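Local coordinates for sensor protein KdpD (Escherichia coli, PDB 4Y2F), which acts as a potassium-sensing histidine kinase, here represented by its GAF domain, a module that in many signalling proteins binds small molecules or mediates dimerisation, at residues Ala35-Leu40 with Gly100-Glu105; Gly72-Ala77 with Ile89-Ser94. All blocks are in the same frame, centred on the assembly; numbering follows the deposited sequence.

Contact 1: Ala35-Leu40 with Gly100-Glu105; sequences ARSQVL and GLVVVE
The flat groups that meet at Q38 and V103 are peptide units, joined by Q38 N to V103 O (3.0 Å) and V103 N to Q38 O (2.9 Å). One face of the sheet carries S37, V39, V102 and V104, the other R36, Q38, L40, L101, V103 and E105. This is the centre of the antiparallel GAF sheet; R36 with E105 and L40 with L101 are further hydrogen-bonded pairs. Along the far side of 100-105, strand 88-94 bonds to G100, V102 and V104. On the face of S37, V39, V102 and V104, V102 CG2, anti to the backbone N, comes within 4.0 Å of both S37 CB and V39 CG2. A35 CB closes on V104 CG1 at 3.7 Å, and helix 18-33 covers S37 and V39, with E26 also accepting V39 N. On the other face the L40 and V103 side chains cross obliquely, L40 CD1 to V103 CG2 at 4.0 Å, while L101 meets helix 62-71. E105 projects from this face in an extended chain, its OE2 hydrogen-bonded to T58 OG1. The Q38 carboxamide bends back instead to its own strand: NE2 reaches V39 O at 3.0 Å in a nearly straight bond (172°), with that oxygen only 5° out of the amide plane.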
ATOM      1  N   ALA A  35      18.682  -9.202  -1.187  1.00 13.18           N
ATOM      2  CA  ALA A  35      18.466  -9.779  -2.509  1.00 12.71           C
ATOM      3  C   ALA A  35      18.858  -8.780  -3.575  1.00 17.73           C
ATOM      4  O   ALA A  35      18.895  -7.572  -3.334  1.00 25.84           O
ATOM      5  CB  ALA A  35      16.991 -10.142  -2.706  1.00 13.69           C
ATOM      6  N   ARG A  36      19.191  -9.287  -4.749  1.00 12.99           N
ATOM      7  CA  ARG A  36      19.264  -8.429  -5.920  1.00 12.25           C
ATOM      8  C   ARG A  36      17.899  -8.438  -6.589  1.00 12.58           C
ATOM      9  O   ARG A  36      17.166  -9.431  -6.530  1.00 15.07           O
ATOM     10  CB  ARG A  36      20.331  -8.946  -6.888  1.00 13.88           C
ATOM     11  CG  ARG A  36      21.737  -9.053  -6.264  1.00 16.90           C
ATOM     12  CD  ARG A  36      22.318  -7.695  -5.850  1.00 21.56           C
ATOM     13  NE  ARG A  36      23.505  -7.805  -4.970  1.00 26.10           N
ATOM     14  CZ  ARG A  36      24.774  -7.902  -5.385  1.00 27.17           C
ATOM     15  NH1 ARG A  36      25.037  -7.914  -6.690  1.00 30.75           N
ATOM     16  NH2 ARG A  36      25.794  -7.976  -4.499  1.00 24.18           N
ATOM     17  N   SER A  37      17.524  -7.321  -7.192  1.00 13.79           N
ATOM     18  CA  SER A  37      16.207  -7.297  -7.805  1.00 14.68           C
ATOM     19  C   SER A  37      16.219  -6.403  -9.024  1.00 14.68           C
ATOM     20  O   SER A  37      17.048  -5.498  -9.160  1.00 17.65           O
ATOM     21  CB  SER A  37      15.098  -6.886  -6.841  1.00 18.35           C
ATOM     22  OG  SER A  37      15.306  -5.578  -6.385  1.00 20.48           O
ATOM     23  N   GLN A  38      15.259  -6.665  -9.910  1.00 14.20           N
ATOM     24  CA  GLN A  38      15.069  -5.863 -11.106  1.00 13.51           C
ATOM     25  C   GLN A  38      13.574  -5.712 -11.343  1.00 14.82           C
ATOM     26  O   GLN A  38      12.852  -6.714 -11.444  1.00 14.48           O
ATOM     27  CB  GLN A  38      15.661  -6.603 -12.300  1.00 16.37           C
ATOM     28  CG  GLN A  38      15.367  -5.932 -13.617  1.00 21.80           C
ATOM     29  CD  GLN A  38      16.237  -4.726 -13.827  1.00 31.06           C
ATOM     30  OE1 GLN A  38      17.455  -4.845 -13.895  1.00 38.36           O
ATOM     31  NE2 GLN A  38      15.622  -3.549 -13.921  1.00 36.63           N
ATOM     32  N   VAL A  39      13.120  -4.468 -11.426  1.00 16.07           N
ATOM     33  CA  VAL A  39      11.758  -4.153 -11.831  1.00 14.33           C
ATOM     34  C   VAL A  39      11.706  -4.082 -13.352  1.00 15.37           C
ATOM     35  O   VAL A  39      12.584  -3.483 -13.993  1.00 17.02           O
ATOM     36  CB  VAL A  39      11.293  -2.839 -11.176  1.00 15.18           C
ATOM     37  CG1 VAL A  39      10.001  -2.328 -11.815  1.00 17.90           C
ATOM     38  CG2 VAL A  39      11.095  -3.047  -9.669  1.00 17.01           C
ATOM     39  N   LEU A  40      10.681  -4.719 -13.920  1.00 15.59           N
ATOM     40  CA  LEU A  40      10.424  -4.742 -15.355  1.00 16.29           C
ATOM     41  C   LEU A  40       9.079  -4.076 -15.617  1.00 17.09           C
ATOM     42  O   LEU A  40       8.085  -4.398 -14.959  1.00 17.27           O
ATOM     43  CB  LEU A  40      10.367  -6.193 -15.842  1.00 18.62           C
ATOM     44  CG  LEU A  40      11.617  -7.031 -15.544  1.00 19.46           C
ATOM     45  CD1 LEU A  40      11.428  -8.482 -15.999  1.00 23.07           C
ATOM     46  CD2 LEU A  40      12.819  -6.413 -16.214  1.00 20.91           C
ATOM     47  N   GLY A 100       3.612  -4.201 -13.715  1.00 17.99           N
ATOM     48  CA  GLY A 100       5.012  -4.491 -13.915  1.00 19.01           C
ATOM     49  C   GLY A 100       5.331  -5.794 -13.215  1.00 14.14           C
ATOM     50  O   GLY A 100       4.436  -6.495 -12.740  1.00 15.56           O
ATOM     51  N   LEU A 101       6.624  -6.113 -13.186  1.00 14.83           N
ATOM     52  CA  LEU A 101       7.090  -7.295 -12.476  1.00 14.36           C
ATOM     53  C   LEU A 101       8.326  -6.914 -11.688  1.00 15.88           C
ATOM     54  O   LEU A 101       9.021  -5.945 -12.010  1.00 16.96           O
ATOM     55  CB  LEU A 101       7.577  -8.388 -13.426  1.00 19.84           C
ATOM     56  CG  LEU A 101       6.660  -9.057 -14.423  1.00 25.24           C
ATOM     57  CD1 LEU A 101       7.518 -10.096 -15.103  1.00 23.69           C
ATOM     58  CD2 LEU A 101       5.491  -9.717 -13.723  1.00 21.99           C
ATOM     59  N   VAL A 102       8.604  -7.687 -10.641  1.00 13.48           N
ATOM     60  CA  VAL A 102       9.917  -7.629 -10.015  1.00 14.88           C
ATOM     61  C   VAL A 102      10.498  -9.040  -9.993  1.00 14.30           C
ATOM     62  O   VAL A 102       9.802 -10.010  -9.652  1.00 15.04           O
ATOM     63  CB  VAL A 102       9.887  -6.949  -8.631  1.00 12.11           C
ATOM     64  CG1 VAL A 102       9.021  -7.731  -7.641  1.00 15.40           C
ATOM     65  CG2 VAL A 102      11.305  -6.720  -8.097  1.00 14.26           C
ATOM     66  N   VAL A 103      11.741  -9.158 -10.427  1.00 13.04           N
ATOM     67  CA  VAL A 103      12.507 -10.393 -10.298  1.00 12.29           C
ATOM     68  C   VAL A 103      13.376 -10.220  -9.058  1.00 12.79           C
ATOM     69  O   VAL A 103      14.097  -9.219  -8.937  1.00 13.65           O
ATOM     70  CB  VAL A 103      13.370 -10.649 -11.543  1.00 13.86           C
ATOM     71  CG1 VAL A 103      14.122 -11.973 -11.383  1.00 16.22           C
ATOM     72  CG2 VAL A 103      12.498 -10.686 -12.799  1.00 17.39           C
ATOM     73  N   VAL A 104      13.274 -11.162  -8.120  1.00 12.25           N
ATOM     74  CA  VAL A 104      13.983 -11.091  -6.838  1.00 11.06           C
ATOM     75  C   VAL A 104      14.888 -12.313  -6.718  1.00 10.58           C
ATOM     76  O   VAL A 104      14.388 -13.445  -6.671  1.00 10.90           O
ATOM     77  CB  VAL A 104      13.006 -11.032  -5.654  1.00 10.68           C
ATOM     78  CG1 VAL A 104      13.764 -10.907  -4.357  1.00 12.84           C
ATOM     79  CG2 VAL A 104      12.024  -9.862  -5.817  1.00 14.70           C
ATOM     80  N   GLU A 105      16.196 -12.077  -6.622  1.00 11.28           N
ATOM     81  CA  GLU A 105      17.176 -13.153  -6.475  1.00  9.76           C
ATOM     82  C   GLU A 105      17.893 -12.990  -5.141  1.00 10.42           C
ATOM     83  O   GLU A 105      18.776 -12.131  -5.020  1.00 11.42           O
ATOM     84  CB  GLU A 105      18.178 -13.126  -7.626  1.00 12.84           C
ATOM     85  CG  GLU A 105      19.057 -14.360  -7.601  1.00 12.62           C
ATOM     86  CD  GLU A 105      20.085 -14.368  -8.707  1.00 15.72           C
ATOM     87  OE1 GLU A 105      20.030 -13.491  -9.601  1.00 19.64           O
ATOM     88  OE2 GLU A 105      20.972 -15.253  -8.671  1.00 18.18           O
TER

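Contact 2: Gly72-Ala77 with Ile89-Ser94; sequences GLPAGA and ILPLKS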
ATOM      1  N   GLY A  72      -0.718 -12.124 -14.721  1.00 21.47           N
ATOM      2  CA  GLY A  72      -0.776 -11.636 -13.351  1.00 19.39           C
ATOM      3  C   GLY A  72      -0.508 -12.708 -12.318  1.00 20.14           C
ATOM      4  O   GLY A  72      -1.151 -12.727 -11.265  1.00 20.99           O
ATOM      5  N   LEU A  73       0.412 -13.627 -12.613  1.00 19.81           N
ATOM      6  CA  LEU A  73       0.678 -14.771 -11.762  1.00 18.29           C
ATOM      7  C   LEU A  73       2.175 -14.864 -11.510  1.00 15.54           C
ATOM      8  O   LEU A  73       2.977 -14.590 -12.410  1.00 18.32           O
ATOM      9  CB  LEU A  73       0.217 -16.074 -12.436  1.00 20.36           C
ATOM     10  CG  LEU A  73      -1.297 -16.308 -12.465  1.00 24.07           C
ATOM     11  CD1 LEU A  73      -1.629 -17.507 -13.347  1.00 27.87           C
ATOM     12  CD2 LEU A  73      -1.841 -16.519 -11.053  1.00 28.11           C
ATOM     13  N   PRO A  74       2.581 -15.249 -10.305  1.00 15.70           N
ATOM     14  CA  PRO A  74       4.008 -15.424 -10.031  1.00 15.68           C
ATOM     15  C   PRO A  74       4.560 -16.669 -10.720  1.00 16.02           C
ATOM     16  O   PRO A  74       3.826 -17.598 -11.082  1.00 17.02           O
ATOM     17  CB  PRO A  74       4.043 -15.590  -8.512  1.00 15.53           C
ATOM     18  CG  PRO A  74       2.758 -16.242  -8.199  1.00 16.60           C
ATOM     19  CD  PRO A  74       1.752 -15.590  -9.141  1.00 20.99           C
ATOM     20  N   ALA A  75       5.879 -16.656 -10.916  1.00 14.27           N
ATOM     21  CA  ALA A  75       6.619 -17.794 -11.437  1.00 14.67           C
ATOM     22  C   ALA A  75       7.943 -17.860 -10.676  1.00 14.20           C
ATOM     23  O   ALA A  75       8.282 -16.982  -9.867  1.00 17.58           O
ATOM     24  CB  ALA A  75       6.787 -17.678 -12.955  1.00 20.59           C
ATOM     25  N   GLY A  76       8.709 -18.890 -10.934  1.00 18.03           N
ATOM     26  CA  GLY A  76       9.940 -19.055 -10.222  1.00 14.23           C
ATOM     27  C   GLY A  76       9.706 -19.777  -8.913  1.00 11.61           C
ATOM     28  O   GLY A  76       8.714 -20.486  -8.709  1.00 12.77           O
ATOM     29  N   ALA A  77      10.657 -19.588  -8.016  1.00 12.14           N
ATOM     30  CA  ALA A  77      10.636 -20.299  -6.742  1.00 12.87           C
ATOM     31  C   ALA A  77       9.336 -20.052  -5.983  1.00 13.62           C
ATOM     32  O   ALA A  77       8.837 -18.926  -5.914  1.00 14.02           O
ATOM     33  CB  ALA A  77      11.827 -19.856  -5.886  1.00 13.89           C
ATOM     34  N   ILE A  89       9.730 -14.537  -9.681  1.00 12.52           N
ATOM     35  CA  ILE A  89       9.185 -13.579 -10.636  1.00 12.80           C
ATOM     36  C   ILE A  89       7.813 -13.194 -10.092  1.00 12.74           C
ATOM     37  O   ILE A  89       6.903 -14.035 -10.029  1.00 13.22           O
ATOM     38  CB  ILE A  89       9.065 -14.182 -12.038  1.00 16.69           C
ATOM     39  CG1 ILE A  89      10.453 -14.514 -12.585  1.00 18.34           C
ATOM     40  CG2 ILE A  89       8.377 -13.197 -12.959  1.00 21.88           C
ATOM     41  CD1 ILE A  89      10.387 -15.141 -13.980  1.00 25.92           C
ATOM     42  N   LEU A  90       7.656 -11.927  -9.690  1.00 13.03           N
ATOM     43  CA  LEU A  90       6.467 -11.495  -8.946  1.00 13.57           C
ATOM     44  C   LEU A  90       5.727 -10.387  -9.681  1.00 12.54           C
ATOM     45  O   LEU A  90       6.321  -9.332  -9.977  1.00 15.00           O
ATOM     46  CB  LEU A  90       6.852 -11.029  -7.537  1.00 14.68           C
ATOM     47  CG  LEU A  90       7.547 -12.118  -6.723  1.00 14.76           C
ATOM     48  CD1 LEU A  90       8.029 -11.522  -5.419  1.00 19.62           C
ATOM     49  CD2 LEU A  90       6.621 -13.296  -6.459  1.00 17.87           C
ATOM     50  N   PRO A  91       4.448 -10.553  -9.973  1.00 14.13           N
ATOM     51  CA  PRO A  91       3.696  -9.444 -10.570  1.00 14.05           C
ATOM     52  C   PRO A  91       3.473  -8.311  -9.580  1.00 19.51           C
ATOM     53  O   PRO A  91       3.231  -8.525  -8.389  1.00 18.61           O
ATOM     54  CB  PRO A  91       2.374 -10.094 -10.982  1.00 18.57           C
ATOM     55  CG  PRO A  91       2.238 -11.281 -10.085  1.00 22.68           C
ATOM     56  CD  PRO A  91       3.645 -11.778  -9.843  1.00 17.46           C
ATOM     57  N   LEU A  92       3.593  -7.087 -10.089  1.00 15.37           N
ATOM     58  CA  LEU A  92       3.278  -5.886  -9.314  1.00 13.49           C
ATOM     59  C   LEU A  92       1.828  -5.536  -9.613  1.00 15.42           C
ATOM     60  O   LEU A  92       1.530  -4.847 -10.595  1.00 18.56           O
ATOM     61  CB  LEU A  92       4.217  -4.755  -9.705  1.00 16.24           C
ATOM     62  CG  LEU A  92       5.685  -5.155  -9.561  1.00 14.77           C
ATOM     63  CD1 LEU A  92       6.601  -4.094 -10.149  1.00 15.74           C
ATOM     64  CD2 LEU A  92       6.042  -5.418  -8.092  1.00 15.97           C
ATOM     65  N   LYS A  93       0.913  -6.005  -8.768  1.00 17.23           N
ATOM     66  CA  LYS A  93      -0.508  -5.941  -9.057  1.00 19.63           C
ATOM     67  C   LYS A  93      -1.220  -5.005  -8.098  1.00 21.71           C
ATOM     68  O   LYS A  93      -0.939  -4.993  -6.895  1.00 25.20           O
ATOM     69  CB  LYS A  93      -1.168  -7.311  -8.909  1.00 28.64           C
ATOM     70  CG  LYS A  93      -0.571  -8.395  -9.743  1.00 29.35           C
ATOM     71  CD  LYS A  93      -1.333  -9.698  -9.549  1.00 25.60           C
ATOM     72  CE  LYS A  93      -2.709  -9.642 -10.176  1.00 27.00           C
ATOM     73  NZ  LYS A  93      -3.318 -11.012 -10.278  1.00 30.08           N
ATOM     74  N   SER A  94      -2.151  -4.234  -8.634  1.00 22.22           N
ATOM     75  CA  SER A  94      -3.109  -3.505  -7.818  1.00 24.06           C
ATOM     76  C   SER A  94      -4.483  -3.953  -8.283  1.00 24.75           C
ATOM     77  O   SER A  94      -4.862  -3.711  -9.436  1.00 26.97           O
ATOM     78  CB  SER A  94      -2.936  -2.002  -7.974  1.00 30.05           C
ATOM     79  OG  SER A  94      -3.931  -1.333  -7.228  1.00 30.98           O
TER
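K93 NZ donates a hydrogen bond to G72 O (2.9 Å), arriving in the carbonyl plane on a lone pair. The lysine chain bends at its third torsion (chi3 71°), which turns CE back from an extended course, and K93 CD lies 3.5 Å from the same oxygen. Next along the strand, the P91 ring lies against the backbone of 72-74, with P91 CG 3.8 Å from G72 C and P91 CD 3.7 Å from P74 N. P74 in turn sets its CB against L90 CD2, and its CA lies 3.2 Å from I89 O in a CA-H...O contact. That oxygen also accepts A75 N, and I89 N returns a bond to A75 O at 2.8 Å from 38° above the carbonyl plane. A75 and I89 thus form an antiparallel hydrogen-bonded pair in the beta hairpin of strands 75-76 and 88-94, at one edge of the GAF sheet within this chain. Their CB atoms lie on one face, where I64 and S68 of helix 62-71 touch A75 and I89 respectively. G72 is where the chain leaves that helix, with positive phi (63°); a side chain there would press on K93 NZ. The lysine charge near this C-terminal end would probably be stabilised by the helix dipole. An alanine at K93 would probably leave G72 O without its ammonium partner and without the CD and CE contacts at the helix exit. Farther out, T98 of the neighbouring strand touches both P91 and K93, W67 packs on L73, and S68 OG hydrogen-bonds to L73 O, the S68 side chain also touching P91. Behind L90, on the opposite face from I89, lies L121 of helix 115-142.

Overall arrangement
Contacts 1 and 2 belong to one sheet and share the seam between strands 97-106 and 88-94, which follow each other in the chain; their centres lie about 10 Å apart. Two probable backbone hydrogen bonds bridge them, L92 N to G100 O (2.8 Å) and L90 N to V102 O (2.9 Å). Beside them L101 CD2 packs 3.6 Å from P91 CA. Helix 62-71 thus serves both contacts from one face, while on the other L92 reaches T125, V128 and L132 of helix 115-142. In sequence, contact 2 is nested within the loop closed by contact 1. At the end of segment 89-94, S94 packs on A13 of the second subunit.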